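Local structure of putative alcohol dehydrogenase (Sinorhizobium meliloti, 4J6F) at residues T178-D182 with I183-T187. The protein probably oxidises alcohols in a nicotinamide-dependent reaction, as a member of the medium-chain, zinc-binding dehydrogenase family. Residues are numbered along the deposited sequence; the frame is centred on the assembly and turned at random.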
ATOM      1  N   THR A 178       1.986   3.202  37.151  1.00 43.56           N
ATOM      2  CA  THR A 178       2.220   1.752  37.146  1.00 42.19           C
ATOM      3  C   THR A 178       3.240   1.313  38.183  1.00 40.99           C
ATOM      4  O   THR A 178       4.112   2.077  38.585  1.00 41.28           O
ATOM      5  CB  THR A 178       2.617   1.213  35.744  1.00 42.69           C
ATOM      6  OG1 THR A 178       2.891  -0.186  35.837  1.00 42.31           O
ATOM      7  CG2 THR A 178       3.853   1.924  35.190  1.00 42.69           C
ATOM      8  N   ASP A 179       3.124   0.058  38.589  1.00 41.99           N
ATOM      9  CA  ASP A 179       3.965  -0.527  39.629  1.00 44.31           C
ATOM     10  C   ASP A 179       5.158  -1.282  39.031  1.00 38.68           C
ATOM     11  O   ASP A 179       5.884  -1.977  39.738  1.00 38.21           O
ATOM     12  CB  ASP A 179       3.119  -1.465  40.505  1.00 54.38           C
ATOM     13  CG  ASP A 179       2.157  -2.335  39.677  1.00 67.86           C
ATOM     14  OD1 ASP A 179       1.187  -1.789  39.092  1.00 73.89           O
ATOM     15  OD2 ASP A 179       2.373  -3.563  39.604  1.00 70.33           O
ATOM     16  N   LEU A 180       5.366  -1.138  37.728  1.00 35.45           N
ATOM     17  CA  LEU A 180       6.462  -1.814  37.059  1.00 33.14           C
ATOM     18  C   LEU A 180       7.829  -1.236  37.402  1.00 33.46           C
ATOM     19  O   LEU A 180       7.974  -0.036  37.620  1.00 33.17           O
ATOM     20  CB  LEU A 180       6.276  -1.756  35.551  1.00 31.96           C
ATOM     21  CG  LEU A 180       5.017  -2.298  34.859  1.00 32.20           C
ATOM     22  CD1 LEU A 180       5.129  -2.027  33.362  1.00 31.78           C
ATOM     23  CD2 LEU A 180       4.745  -3.776  35.118  1.00 31.03           C
ATOM     24  N   THR A 181       8.820  -2.123  37.440  1.00 34.89           N
ATOM     25  CA  THR A 181      10.249  -1.796  37.477  1.00 35.66           C
ATOM     26  C   THR A 181      10.658  -0.821  36.381  1.00 34.10           C
ATOM     27  O   THR A 181      10.084  -0.826  35.293  1.00 33.34           O
ATOM     28  CB  THR A 181      11.068  -3.067  37.216  1.00 38.57           C
ATOM     29  OG1 THR A 181      10.451  -4.155  37.879  1.00 40.99           O
ATOM     30  CG2 THR A 181      12.446  -2.949  37.749  1.00 43.33           C
ATOM     31  N   ASP A 182      11.677  -0.013  36.663  1.00 34.88           N
ATOM     32  CA  ASP A 182      12.323   0.802  35.641  1.00 35.34           C
ATOM     33  C   ASP A 182      12.735  -0.068  34.449  1.00 34.25           C
ATOM     34  O   ASP A 182      12.439   0.282  33.296  1.00 36.07           O
ATOM     35  CB  ASP A 182      13.525   1.561  36.208  1.00 37.31           C
ATOM     36  CG  ASP A 182      13.142   2.526  37.334  1.00 43.25           C
ATOM     37  OD1 ASP A 182      11.942   2.601  37.705  1.00 44.07           O
ATOM     38  OD2 ASP A 182      14.053   3.218  37.856  1.00 46.11           O
ATOM     39  N   ILE A 183      13.375  -1.205  34.720  1.00 30.82           N
ATOM     40  CA  ILE A 183      13.730  -2.148  33.653  1.00 30.49           C
ATOM     41  C   ILE A 183      12.512  -2.610  32.837  1.00 32.62           C
ATOM     42  O   ILE A 183      12.570  -2.652  31.610  1.00 32.79           O
ATOM     43  CB  ILE A 183      14.504  -3.377  34.181  1.00 30.37           C
ATOM     44  CG1 ILE A 183      15.903  -2.966  34.691  1.00 30.89           C
ATOM     45  CG2 ILE A 183      14.620  -4.435  33.095  1.00 28.74           C
ATOM     46  CD1 ILE A 183      16.629  -4.005  35.524  1.00 30.16           C
ATOM     47  N   GLU A 184      11.413  -2.935  33.518  1.00 34.55           N
ATOM     48  CA  GLU A 184      10.211  -3.437  32.860  1.00 35.48           C
ATOM     49  C   GLU A 184       9.622  -2.373  31.954  1.00 35.54           C
ATOM     50  O   GLU A 184       9.226  -2.641  30.820  1.00 37.28           O
ATOM     51  CB  GLU A 184       9.182  -3.896  33.898  1.00 39.31           C
ATOM     52  CG  GLU A 184       9.632  -5.128  34.684  1.00 42.31           C
ATOM     53  CD  GLU A 184       8.578  -5.678  35.632  1.00 43.03           C
ATOM     54  OE1 GLU A 184       8.407  -6.918  35.638  1.00 45.63           O
ATOM     55  OE2 GLU A 184       7.930  -4.895  36.370  1.00 40.78           O
ATOM     56  N   LEU A 185       9.599  -1.152  32.461  1.00 34.20           N
ATOM     57  CA  LEU A 185       9.093  -0.006  31.736  1.00 31.54           C
ATOM     58  C   LEU A 185       9.931   0.330  30.503  1.00 31.91           C
ATOM     59  O   LEU A 185       9.427   0.917  29.550  1.00 33.10           O
ATOM     60  CB  LEU A 185       9.076   1.182  32.685  1.00 31.28           C
ATOM     61  CG  LEU A 185       7.991   2.231  32.527  1.00 32.02           C
ATOM     62  CD1 LEU A 185       6.620   1.584  32.397  1.00 32.79           C
ATOM     63  CD2 LEU A 185       8.050   3.142  33.737  1.00 32.41           C
ATOM     64  N   ALA A 186      11.208  -0.038  30.519  1.00 32.61           N
ATOM     65  CA  ALA A 186      12.123   0.284  29.417  1.00 33.08           C
ATOM     66  C   ALA A 186      11.973  -0.631  28.197  1.00 36.20           C
ATOM     67  O   ALA A 186      12.741  -0.543  27.236  1.00 38.35           O
ATOM     68  CB  ALA A 186      13.557   0.264  29.912  1.00 32.36           C
ATOM     69  N   THR A 187      10.991  -1.522  28.229  1.00 35.26           N
ATOM     70  CA  THR A 187      10.847  -2.479  27.151  1.00 32.22           C
ATOM     71  C   THR A 187       9.938  -1.926  26.063  1.00 33.48           C
ATOM     72  O   THR A 187       9.900  -2.461  24.969  1.00 34.65           O
ATOM     73  CB  THR A 187      10.316  -3.846  27.655  1.00 31.25           C
ATOM     74  OG1 THR A 187       8.951  -3.729  28.080  1.00 32.62           O
ATOM     75  CG2 THR A 187      11.147  -4.363  28.812  1.00 30.48           C
TER
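E184 folds back over T181, whose backbone N donates to E184 OE2 at 3.1 Å, a worked example of how a glutamate three residues on can secure the N-cap of a helix. The carboxylate receives this N-H on its anti side, 21° out of its plane. The two side chains run at a slant to each other. T181 turns OG1 beside its own backbone N, opposite the carbonyl carbon (chi1 -39°), and thereby brings hydroxyl and amide to the same oxygen; T181 OG1 lies 3.0 Å from E184 OE2, a weak bond whose proton could also go to another acceptor. The T181 side chain makes no capping bond, and so the reciprocal pair of a full capping box is not formed. The first turn of the short helix 182-185 is closed by L185 N, which donates to T181 O at 2.9 Å.

L180 lies across the glutamate at about a right angle, its CD2 3.6 Å from E184 OE2. Its other methyl, CD1, meets L185 CD1 at 4.0 Å, again with the side chains nearly perpendicular. L185 CD1 also touches T178 CG2 at 3.9 Å, while T178 OG1 accepts from L180 N, an ST turn. The segment leads from strand 173-175 into the helix, which rests through L185 on V115 of strand 113-121 and through I183 on strands 352-357 and 376-380. The D182 carboxylate forms a salt bridge to R133 and hydrogen bonds to T69 and H117.

One glutamate oxygen thus takes up the N-H of the N-cap residue, and its negative charge near the helix N-terminus would probably be favoured by the helix dipole.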